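Local atomic coordinates of Exo beta-1,2-glucooligosaccharide sophorohydrolase (non-reducing end) (Parabacteroides distasonis ATCC 8503, PDB entry 5Z06), a protein that hydrolyses linear beta-1,2-glucan and beta-1,2-glucooligosaccharides of four or more units, acting as an exo-type enzyme that releases sophorose from the non-reducing end. Residues I321-S326 with G366-F371; G347-L352 with N413-Q418; E573-Y578 with H605-T610; S591-N596 with V656-P661. All coordinates share one frame; numbering follows the deposited sequence.

Interaction 1: I321-S326 with G366-F371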
# COMPACT_ATOMS: atom_id res chain seq x y z
N ILE A 321 10.15 -1.09 9.19
CA ILE A 321 10.31 -0.03 8.22
C ILE A 321 11.03 -0.52 6.99
O ILE A 321 11.78 -1.49 7.03
CB ILE A 321 10.95 1.24 8.81
CG1 ILE A 321 12.39 1.05 9.28
CG2 ILE A 321 10.07 1.77 9.91
CD1 ILE A 321 13.43 1.47 8.27
N ALA A 322 10.69 0.10 5.87
CA ALA A 322 11.30 -0.20 4.58
C ALA A 322 12.23 0.97 4.31
O ALA A 322 11.81 2.12 4.36
CB ALA A 322 10.25 -0.32 3.50
N THR A 323 13.50 0.68 4.07
CA THR A 323 14.49 1.72 3.96
C THR A 323 14.38 2.51 2.68
O THR A 323 14.61 3.71 2.70
CB THR A 323 15.88 1.12 4.07
OG1 THR A 323 15.97 0.03 3.16
CG2 THR A 323 16.10 0.62 5.48
N GLY A 324 14.04 1.86 1.56
CA GLY A 324 13.83 2.61 0.31
C GLY A 324 12.64 3.55 0.36
O GLY A 324 12.75 4.74 0.02
N ALA A 325 11.50 3.03 0.80
CA ALA A 325 10.31 3.83 1.03
C ALA A 325 10.58 4.95 2.01
O ALA A 325 9.99 6.02 1.95
CB ALA A 325 9.22 2.93 1.56
N SER A 326 11.47 4.67 2.96
CA SER A 326 11.84 5.65 3.95
C SER A 326 12.59 6.80 3.35
O SER A 326 12.38 7.95 3.73
CB SER A 326 12.64 5.01 5.08
OG SER A 326 11.79 4.21 5.86
N GLY A 366 28.27 -0.70 5.48
CA GLY A 366 27.71 0.64 5.49
C GLY A 366 26.34 0.81 4.85
O GLY A 366 25.66 1.82 5.09
N ALA A 367 25.92 -0.18 4.05
CA ALA A 367 24.60 -0.17 3.46
C ALA A 367 23.61 -0.63 4.49
O ALA A 367 23.98 -1.23 5.51
CB ALA A 367 24.55 -1.08 2.23
N VAL A 368 22.34 -0.36 4.22
CA VAL A 368 21.28 -0.85 5.08
C VAL A 368 20.56 -1.97 4.38
O VAL A 368 20.62 -2.13 3.16
CB VAL A 368 20.26 0.26 5.48
CG1 VAL A 368 20.92 1.32 6.34
CG2 VAL A 368 19.59 0.90 4.26
N SER A 369 19.86 -2.75 5.18
CA SER A 369 18.92 -3.73 4.67
C SER A 369 17.64 -3.04 4.18
O SER A 369 17.37 -1.88 4.48
CB SER A 369 18.55 -4.71 5.77
OG SER A 369 17.99 -4.03 6.87
N HIS A 370 16.86 -3.81 3.45
CA HIS A 370 15.58 -3.38 2.95
C HIS A 370 14.66 -3.07 4.11
O HIS A 370 13.99 -2.05 4.12
CB HIS A 370 14.98 -4.51 2.12
CG HIS A 370 13.79 -4.11 1.32
ND1 HIS A 370 13.45 -4.79 0.17
CD2 HIS A 370 12.87 -3.13 1.47
CE1 HIS A 370 12.35 -4.25 -0.34
NE2 HIS A 370 11.99 -3.23 0.42
N PHE A 371 14.61 -4.00 5.05
CA PHE A 371 13.71 -3.90 6.17
C PHE A 371 14.48 -3.88 7.46
O PHE A 371 15.45 -4.62 7.64
CB PHE A 371 12.76 -5.06 6.14
CG PHE A 371 11.98 -5.11 4.88
CD1 PHE A 371 10.94 -4.21 4.67
CD2 PHE A 371 12.27 -6.05 3.90
CE1 PHE A 371 10.20 -4.25 3.50
CE2 PHE A 371 11.52 -6.11 2.74
CZ PHE A 371 10.47 -5.21 2.54
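The carbonyl oxygen of His370 is approached by several groups of Ala322 and Thr323, at the point where a short antiparallel ladder passes directly into helix 323-338. Thr323 N donates to His370 O at 2.8 Å in a nearly straight bond (165° at the hydrogen), and Ala322 CA adds a CA-H...O contact to the same oxygen at 3.3 Å. Ala322 and Phe371 form a non-hydrogen-bonded pair, and Phe371 CA makes a second CA-H...O contact, to Ile321 O at 3.2 Å. OG1 of Thr323, set between its own backbone N and carbonyl carbon (chi1 51°), faces two carbonyls with a single proton: OG1 is 2.7 Å from Ser369 O and 3.0 Å from His370 O. The methyl of the same threonine turns to Val368, with CG2 meeting CG2 at 3.7 Å. Ala322 is the N-cap residue, and its carbonyl oxygen accepts from both Ser326 N and Ser326 OG, which arrive from opposite faces of the carbonyl plane. Glu394 of helix 392-408 touches both Thr323 and His370 in this buried junction. The consecutive rings of His370 and Phe371 overlap: Phe371 CE2 lies 3.3 Å above the plane of the His370 imidazole, over its centre.

Interaction 2: G347-L352 with N413-Q418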
# COMPACT_ATOMS: atom_id res chain seq x y z
N GLY A 347 9.95 18.92 11.63
CA GLY A 347 10.77 18.23 10.67
C GLY A 347 12.16 17.91 11.19
O GLY A 347 12.65 16.79 11.08
N VAL A 348 12.78 18.93 11.78
CA VAL A 348 14.09 18.79 12.39
C VAL A 348 14.06 17.74 13.49
O VAL A 348 14.96 16.88 13.53
CB VAL A 348 14.61 20.17 12.91
CG1 VAL A 348 15.83 20.01 13.80
CG2 VAL A 348 14.96 21.07 11.73
N GLN A 349 13.04 17.76 14.34
CA GLN A 349 12.93 16.75 15.41
C GLN A 349 12.80 15.35 14.84
O GLN A 349 13.48 14.43 15.28
CB GLN A 349 11.75 17.03 16.35
CG GLN A 349 12.00 18.14 17.36
CD GLN A 349 13.39 18.02 17.99
OE1 GLN A 349 14.19 18.94 17.89
NE2 GLN A 349 13.70 16.85 18.59
N ARG A 350 11.95 15.21 13.83
CA ARG A 350 11.83 13.94 13.13
C ARG A 350 13.20 13.47 12.58
O ARG A 350 13.56 12.32 12.73
CB ARG A 350 10.82 14.03 12.00
CG ARG A 350 10.82 12.81 11.08
CD ARG A 350 10.50 11.52 11.82
NE ARG A 350 9.15 11.58 12.31
CZ ARG A 350 8.07 11.15 11.66
NH1 ARG A 350 8.16 10.57 10.46
NH2 ARG A 350 6.86 11.32 12.20
N PHE A 351 13.93 14.37 11.94
CA PHE A 351 15.20 14.00 11.30
C PHE A 351 16.31 13.67 12.29
O PHE A 351 17.18 12.84 11.99
CB PHE A 351 15.60 15.03 10.25
CG PHE A 351 14.96 14.76 8.92
CD1 PHE A 351 13.70 15.27 8.60
CD2 PHE A 351 15.58 13.93 7.99
CE1 PHE A 351 13.10 15.00 7.38
CE2 PHE A 351 14.99 13.67 6.78
CZ PHE A 351 13.75 14.20 6.47
N LEU A 352 16.27 14.27 13.46
CA LEU A 352 17.14 13.87 14.55
C LEU A 352 16.86 12.43 14.98
O LEU A 352 17.78 11.63 15.15
CB LEU A 352 17.03 14.83 15.74
CG LEU A 352 17.63 16.19 15.47
CD1 LEU A 352 17.13 17.17 16.52
CD2 LEU A 352 19.16 16.18 15.45
N ASN A 413 22.52 25.87 12.97
CA ASN A 413 22.12 25.66 14.35
C ASN A 413 22.55 24.26 14.75
O ASN A 413 22.95 23.48 13.89
CB ASN A 413 20.63 25.90 14.56
CG ASN A 413 19.77 24.97 13.74
OD1 ASN A 413 19.89 23.76 13.85
ND2 ASN A 413 18.88 25.54 12.94
N ASP A 414 22.49 23.94 16.04
CA ASP A 414 23.11 22.70 16.50
C ASP A 414 22.38 21.49 15.95
O ASP A 414 23.02 20.49 15.69
CB ASP A 414 23.20 22.61 18.03
CG ASP A 414 21.84 22.46 18.69
OD1 ASP A 414 20.92 23.13 18.20
OD2 ASP A 414 21.71 21.67 19.66
N LYS A 415 21.05 21.58 15.83
CA LYS A 415 20.24 20.45 15.40
C LYS A 415 20.43 20.11 13.93
O LYS A 415 20.57 18.94 13.58
CB LYS A 415 18.76 20.68 15.70
CG LYS A 415 18.44 20.51 17.16
CD LYS A 415 16.95 20.61 17.42
CE LYS A 415 16.62 20.20 18.85
NZ LYS A 415 17.12 21.12 19.89
N GLU A 416 20.40 21.13 13.08
CA GLU A 416 20.59 20.89 11.66
C GLU A 416 22.03 20.51 11.34
O GLU A 416 22.28 19.66 10.50
CB GLU A 416 20.09 22.07 10.84
CG GLU A 416 18.59 22.25 11.06
CD GLU A 416 17.91 23.08 10.03
OE1 GLU A 416 16.81 23.58 10.34
OE2 GLU A 416 18.46 23.27 8.92
N LYS A 417 22.98 21.11 12.06
CA LYS A 417 24.36 20.67 12.04
C LYS A 417 24.48 19.17 12.37
O LYS A 417 25.17 18.45 11.64
CB LYS A 417 25.18 21.51 13.02
CG LYS A 417 26.64 21.11 13.19
CD LYS A 417 27.54 21.66 12.09
CE LYS A 417 29.00 21.28 12.31
NZ LYS A 417 29.51 21.61 13.68
N GLN A 418 23.79 18.72 13.42
CA GLN A 418 23.81 17.30 13.80
C GLN A 418 23.16 16.38 12.73
O GLN A 418 23.68 15.30 12.43
CB GLN A 418 23.10 17.11 15.12
CG GLN A 418 23.32 15.74 15.73
CD GLN A 418 22.44 15.50 16.95
OE1 GLN A 418 22.27 16.40 17.80
NE2 GLN A 418 21.89 14.29 17.05
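Val348 and Leu352, one turn apart on helix 344-360, receive the aliphatic part of Lys415 across their methyl groups in a contact between two helices. The short helical segments pass 9.8 Å apart with their directions 42° from parallel. Lys415 is extended as far as CE and turns at its last torsion (chi4 68°), which swings NZ off the line of the methylenes. Each hydrophobic partner crosses that line at about a right angle: Val348 CG1 meets Lys415 CB at 3.6 Å, and Leu352 CD1 meets Lys415 CD at 3.6 Å. With Val348 CG1 anti to the backbone N (chi1 168°), that branch meets the lysine, while CG2 lies 3.4 Å from Glu416 OE1. The carboxylate is engaged elsewhere: OE1 forms a salt bridge with Arg344 and OE2 a hydrogen bond with Gln411 N. Leu352 CD2 reaches the extended Gln418, lying 3.7 Å from CD of its amide. Asn413 caps the start of helix 414-428, its OD1 accepting from Glu416 N at 2.8 Å in a nearly straight bond. Ile419, farther along that helix, touches Val348, Phe351 and Leu352, and Phe351 also meets Ile330 and Ile333, so helices 323-338, 344-360 and 414-428 come together around this phenylalanine.

Interaction 3: E573-Y578 with H605-T610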
# COMPACT_ATOMS: atom_id res chain seq x y z
N GLU A 573 -5.62 3.28 -25.14
CA GLU A 573 -5.88 2.23 -26.10
C GLU A 573 -6.63 1.08 -25.45
O GLU A 573 -7.60 0.60 -26.01
CB GLU A 573 -4.59 1.77 -26.76
CG GLU A 573 -4.80 0.70 -27.82
CD GLU A 573 -3.65 0.64 -28.78
OE1 GLU A 573 -3.24 1.71 -29.28
OE2 GLU A 573 -3.13 -0.46 -29.01
N ASN A 574 -6.16 0.65 -24.27
CA ASN A 574 -6.86 -0.35 -23.45
C ASN A 574 -7.17 -1.64 -24.20
O ASN A 574 -8.32 -2.10 -24.24
CB ASN A 574 -8.16 0.22 -22.88
CG ASN A 574 -8.76 -0.65 -21.79
OD1 ASN A 574 -8.09 -1.55 -21.22
ND2 ASN A 574 -10.01 -0.37 -21.47
N GLN A 575 -6.12 -2.23 -24.77
CA GLN A 575 -6.23 -3.50 -25.47
C GLN A 575 -6.99 -4.54 -24.65
O GLN A 575 -7.74 -5.34 -25.19
CB GLN A 575 -4.82 -4.01 -25.83
CG GLN A 575 -3.92 -4.35 -24.63
CD GLN A 575 -4.20 -5.70 -24.02
OE1 GLN A 575 -4.73 -6.59 -24.68
NE2 GLN A 575 -3.86 -5.87 -22.73
N GLY A 576 -6.77 -4.56 -23.33
CA GLY A 576 -7.39 -5.54 -22.46
C GLY A 576 -8.87 -5.34 -22.17
O GLY A 576 -9.47 -6.18 -21.54
N GLY A 577 -9.45 -4.23 -22.62
CA GLY A 577 -10.83 -3.87 -22.30
C GLY A 577 -11.05 -3.70 -20.80
O GLY A 577 -12.15 -3.87 -20.35
N TYR A 578 -10.02 -3.37 -20.03
CA TYR A 578 -10.19 -3.28 -18.59
C TYR A 578 -11.03 -2.09 -18.26
O TYR A 578 -10.92 -1.05 -18.90
CB TYR A 578 -8.85 -3.27 -17.86
CG TYR A 578 -8.12 -4.57 -18.12
CD1 TYR A 578 -8.71 -5.81 -17.81
CD2 TYR A 578 -6.87 -4.58 -18.72
CE1 TYR A 578 -8.08 -7.01 -18.09
CE2 TYR A 578 -6.23 -5.78 -19.00
CZ TYR A 578 -6.85 -6.98 -18.69
OH TYR A 578 -6.23 -8.16 -18.98
N HIS A 605 0.64 -8.84 -21.16
CA HIS A 605 1.04 -9.89 -20.21
C HIS A 605 1.37 -9.36 -18.80
O HIS A 605 1.67 -10.14 -17.90
CB HIS A 605 2.22 -10.68 -20.77
CG HIS A 605 3.53 -9.96 -20.67
ND1 HIS A 605 3.78 -8.79 -21.33
CD2 HIS A 605 4.65 -10.25 -19.96
CE1 HIS A 605 5.01 -8.39 -21.06
NE2 HIS A 605 5.55 -9.24 -20.21
N ARG A 606 1.35 -8.04 -18.63
CA ARG A 606 1.58 -7.42 -17.35
C ARG A 606 0.46 -6.42 -17.11
O ARG A 606 0.67 -5.37 -16.49
CB ARG A 606 2.96 -6.75 -17.36
CG ARG A 606 4.11 -7.73 -17.49
CD ARG A 606 4.49 -8.37 -16.15
NE ARG A 606 5.49 -9.42 -16.33
CZ ARG A 606 5.23 -10.71 -16.54
NH1 ARG A 606 3.98 -11.18 -16.54
NH2 ARG A 606 6.24 -11.56 -16.72
N ASP A 607 -0.74 -6.75 -17.59
CA ASP A 607 -1.92 -5.92 -17.32
C ASP A 607 -3.12 -6.83 -17.11
O ASP A 607 -3.41 -7.67 -17.94
CB ASP A 607 -2.16 -5.01 -18.50
CG ASP A 607 -3.28 -4.04 -18.27
OD1 ASP A 607 -3.61 -3.77 -17.11
OD2 ASP A 607 -3.82 -3.53 -19.28
N ASN A 608 -3.80 -6.65 -15.98
CA ASN A 608 -4.99 -7.43 -15.66
C ASN A 608 -6.10 -6.54 -15.13
O ASN A 608 -7.02 -7.01 -14.48
CB ASN A 608 -4.62 -8.53 -14.66
CG ASN A 608 -4.05 -7.96 -13.38
OD1 ASN A 608 -4.11 -6.75 -13.14
ND2 ASN A 608 -3.48 -8.81 -12.57
N GLY A 609 -6.03 -5.25 -15.42
CA GLY A 609 -7.05 -4.29 -14.98
C GLY A 609 -6.71 -3.53 -13.72
O GLY A 609 -7.45 -2.64 -13.30
N THR A 610 -5.57 -3.86 -13.15
CA THR A 610 -5.16 -3.29 -11.89
C THR A 610 -4.33 -2.05 -12.14
O THR A 610 -3.29 -2.12 -12.78
CB THR A 610 -4.29 -4.26 -11.12
OG1 THR A 610 -5.00 -5.48 -11.01
CG2 THR A 610 -3.94 -3.69 -9.75
O HOH W 1 -5.67 -2.67 -21.47
O HOH W 2 -3.86 -7.77 -20.57
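Tyr578 spreads its ring over bare main chain rather than over another side chain: Gly609 CA stands 3.8 Å from the ring centroid and 29° off the normal, a CH-pi contact. Gly609 N is 3.3 Å above the ring plane, over the centre, on the same side. The opposite face is covered by Gly576 O, from the type I turn Asn574-Gly577 that precedes the tyrosine, leaving the ring between two loops. Gly609 has no side chain to hold the backbone off the ring, and its backbone angles by themselves call for glycine. Asp607 comes to the ring's edge instead, with OD2 3.3 Å from Tyr578 CD2 and the carboxylate turned 72° from the ring. Asn574 steadies Tyr578 through two bonds to its backbone, OD1 accepting from Tyr578 N at 2.9 Å and ND2 donating to Tyr578 O at 2.8 Å. Two waters complete the join. Water 1 accepts from Gly576 N and donates to Asn574 OD1 and, at 3.0 Å, to Asp607 OD2; water 2 donates to Asp607 O at 2.7 Å, accepts from Gln575 NE2 and bonds to Tyr578 OH. Tyr581 OH bonds to Asp607 OD1 and Tyr570 OH to OD2; Tyr570 OH also pairs with Gln575 NE2. Polar matching of the two loops therefore rests largely on water, while an acceptor oxygen at the C-H rim of Tyr578 is probably an electrostatically favourable placement.

Interaction 4: S591-N596 with V656-P661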
# COMPACT_ATOMS: atom_id res chain seq x y z
N SER A 591 2.38 -3.22 -7.85
CA SER A 591 1.69 -3.15 -6.59
C SER A 591 1.33 -4.53 -6.15
O SER A 591 1.33 -5.49 -6.95
CB SER A 591 0.41 -2.30 -6.73
OG SER A 591 -0.65 -3.02 -7.32
N ASP A 592 0.93 -4.64 -4.89
CA ASP A 592 0.17 -5.83 -4.49
C ASP A 592 -1.19 -5.84 -5.18
O ASP A 592 -1.80 -4.81 -5.39
CB ASP A 592 0.03 -5.92 -2.97
CG ASP A 592 1.33 -6.34 -2.30
OD1 ASP A 592 2.30 -6.71 -3.02
OD2 ASP A 592 1.39 -6.31 -1.05
N PHE A 593 -1.62 -7.02 -5.59
CA PHE A 593 -2.96 -7.23 -6.10
C PHE A 593 -3.64 -8.18 -5.10
O PHE A 593 -3.30 -8.16 -3.93
CB PHE A 593 -2.88 -7.73 -7.55
CG PHE A 593 -4.21 -7.88 -8.26
CD1 PHE A 593 -5.27 -6.98 -8.04
CD2 PHE A 593 -4.41 -8.95 -9.16
CE1 PHE A 593 -6.48 -7.14 -8.70
CE2 PHE A 593 -5.62 -9.13 -9.79
CZ PHE A 593 -6.65 -8.21 -9.57
N ALA A 594 -4.56 -9.01 -5.56
CA ALA A 594 -5.49 -9.71 -4.70
C ALA A 594 -4.81 -10.77 -3.85
O ALA A 594 -5.11 -10.92 -2.69
CB ALA A 594 -6.55 -10.36 -5.57
N TRP A 595 -3.89 -11.50 -4.47
CA TRP A 595 -3.19 -12.62 -3.86
C TRP A 595 -1.67 -12.56 -3.91
O TRP A 595 -1.02 -13.35 -3.25
CB TRP A 595 -3.62 -13.90 -4.57
CG TRP A 595 -5.10 -14.05 -4.54
CD1 TRP A 595 -5.97 -13.83 -5.56
CD2 TRP A 595 -5.89 -14.42 -3.41
NE1 TRP A 595 -7.26 -14.06 -5.14
CE2 TRP A 595 -7.23 -14.42 -3.82
CE3 TRP A 595 -5.57 -14.76 -2.09
CZ2 TRP A 595 -8.28 -14.73 -2.96
CZ3 TRP A 595 -6.62 -15.07 -1.21
CH2 TRP A 595 -7.96 -15.07 -1.66
N ASN A 596 -1.11 -11.66 -4.71
CA ASN A 596 0.33 -11.63 -4.92
C ASN A 596 0.78 -10.27 -5.38
O ASN A 596 -0.04 -9.42 -5.78
CB ASN A 596 0.74 -12.65 -5.99
CG ASN A 596 -0.10 -12.52 -7.25
OD1 ASN A 596 0.07 -11.59 -8.05
ND2 ASN A 596 -1.04 -13.44 -7.42
N VAL A 656 -12.42 -6.48 -11.90
CA VAL A 656 -12.79 -7.51 -10.95
C VAL A 656 -13.39 -6.95 -9.66
O VAL A 656 -13.69 -7.71 -8.72
CB VAL A 656 -11.59 -8.43 -10.62
CG1 VAL A 656 -10.96 -8.95 -11.89
CG2 VAL A 656 -10.54 -7.73 -9.78
N ASN A 657 -13.56 -5.63 -9.59
CA ASN A 657 -14.17 -4.94 -8.45
C ASN A 657 -13.39 -5.16 -7.14
O ASN A 657 -13.89 -5.68 -6.14
CB ASN A 657 -15.64 -5.31 -8.26
CG ASN A 657 -16.35 -4.31 -7.39
OD1 ASN A 657 -16.10 -3.14 -7.51
ND2 ASN A 657 -17.17 -4.77 -6.47
N TRP A 658 -12.13 -4.73 -7.21
CA TRP A 658 -11.16 -4.87 -6.15
C TRP A 658 -10.47 -3.53 -5.90
O TRP A 658 -10.19 -2.77 -6.82
CB TRP A 658 -10.14 -5.93 -6.56
CG TRP A 658 -9.05 -6.12 -5.57
CD1 TRP A 658 -9.04 -6.97 -4.51
CD2 TRP A 658 -7.81 -5.44 -5.55
NE1 TRP A 658 -7.85 -6.87 -3.83
CE2 TRP A 658 -7.08 -5.93 -4.45
CE3 TRP A 658 -7.24 -4.45 -6.36
CZ2 TRP A 658 -5.81 -5.48 -4.14
CZ3 TRP A 658 -5.99 -4.01 -6.06
CH2 TRP A 658 -5.28 -4.52 -4.95
N VAL A 659 -10.19 -3.24 -4.65
CA VAL A 659 -9.28 -2.17 -4.27
C VAL A 659 -8.37 -2.69 -3.18
O VAL A 659 -8.75 -3.52 -2.36
CB VAL A 659 -10.03 -0.88 -3.87
CG1 VAL A 659 -10.88 -1.10 -2.63
CG2 VAL A 659 -9.06 0.28 -3.66
N SER A 660 -7.16 -2.20 -3.18
CA SER A 660 -6.17 -2.62 -2.24
C SER A 660 -6.61 -2.29 -0.83
O SER A 660 -7.15 -1.21 -0.58
CB SER A 660 -4.86 -1.92 -2.52
OG SER A 660 -3.92 -2.31 -1.58
N PRO A 661 -6.37 -3.22 0.12
CA PRO A 661 -6.65 -2.91 1.53
C PRO A 661 -5.55 -2.11 2.22
O PRO A 661 -5.64 -1.89 3.41
CB PRO A 661 -6.77 -4.29 2.17
CG PRO A 661 -5.90 -5.18 1.33
CD PRO A 661 -5.81 -4.57 -0.05
O HOH W 3 -1.90 -3.18 -3.41
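Phe593 drives its edge into the face of Trp658, a T-shaped pair whose ring centroids, the indole's taken for its six-membered ring, lie 4.9 Å apart with planes at 80°. The touching rim is CD1 and CE1; Phe593 CD1 comes to 3.6 Å from Trp658 CE3. At the far end of the phenyl, CZ meets Val656 CG2 tip to tip at 3.9 Å. Ala594 CB lies over the same indole face as the phenylalanine rim, 4.1 Å from Trp658 NE1. The other face is covered by Trp658's own chain, Ser660 N standing 3.4 Å above its plane. Both aromatic residues set CG anti to the backbone N (Trp658 chi1 177°, Phe593 chi1 -175°), extending the start of each side chain away from that N. Next outward, water 3 lies in the indole plane at its edge and links the backbone of one segment to a side chain of the other, donating to Asp592 O at 2.6 Å and accepting from Ser660 OG at 2.9 Å. A G1 beta bulge, in which Asn657 and Trp658 both face Asn653, lies at the start of strand 658-659; in the other segment, Phe593 N bonds to Asn596 O in the turn between strands 590-592 and 597-599. Farther out, Tyr22 OH is bonded to both Trp658 NE1 and Ala594 O, Phe21 makes a second edge-to-face pair with Trp658, and Arg76 forms a salt bridge with Asp592. The loop and strand thus meet through aromatic C-H edge on pi face, while water 3 and the Tyr22 hydroxyl each bridge the two segments through polar bonds.

Interactions 3 and 4 form one continuous patch within the glycoamylase-like region: their centres are 15 Å apart, their segments alternate along the chain, and Phe593 CE1 lies 3.2 Å from Thr610 OG1, with Phe593 CE2 3.5 Å from Asn608 ND2. Interactions 1 and 2 sit at successive helices, 323-338 and 344-360, with centres 21 Å apart and nearest atoms about 7 Å. Interaction 2 is the outlying one, 47 Å centre to centre from interaction 3 and across the chain's centre from it. Bound glycerol lies about 4 Å from the side chains of His370, Asn608 and Trp658; it is likely a crystallisation additive, so it can only hint at a pocket there.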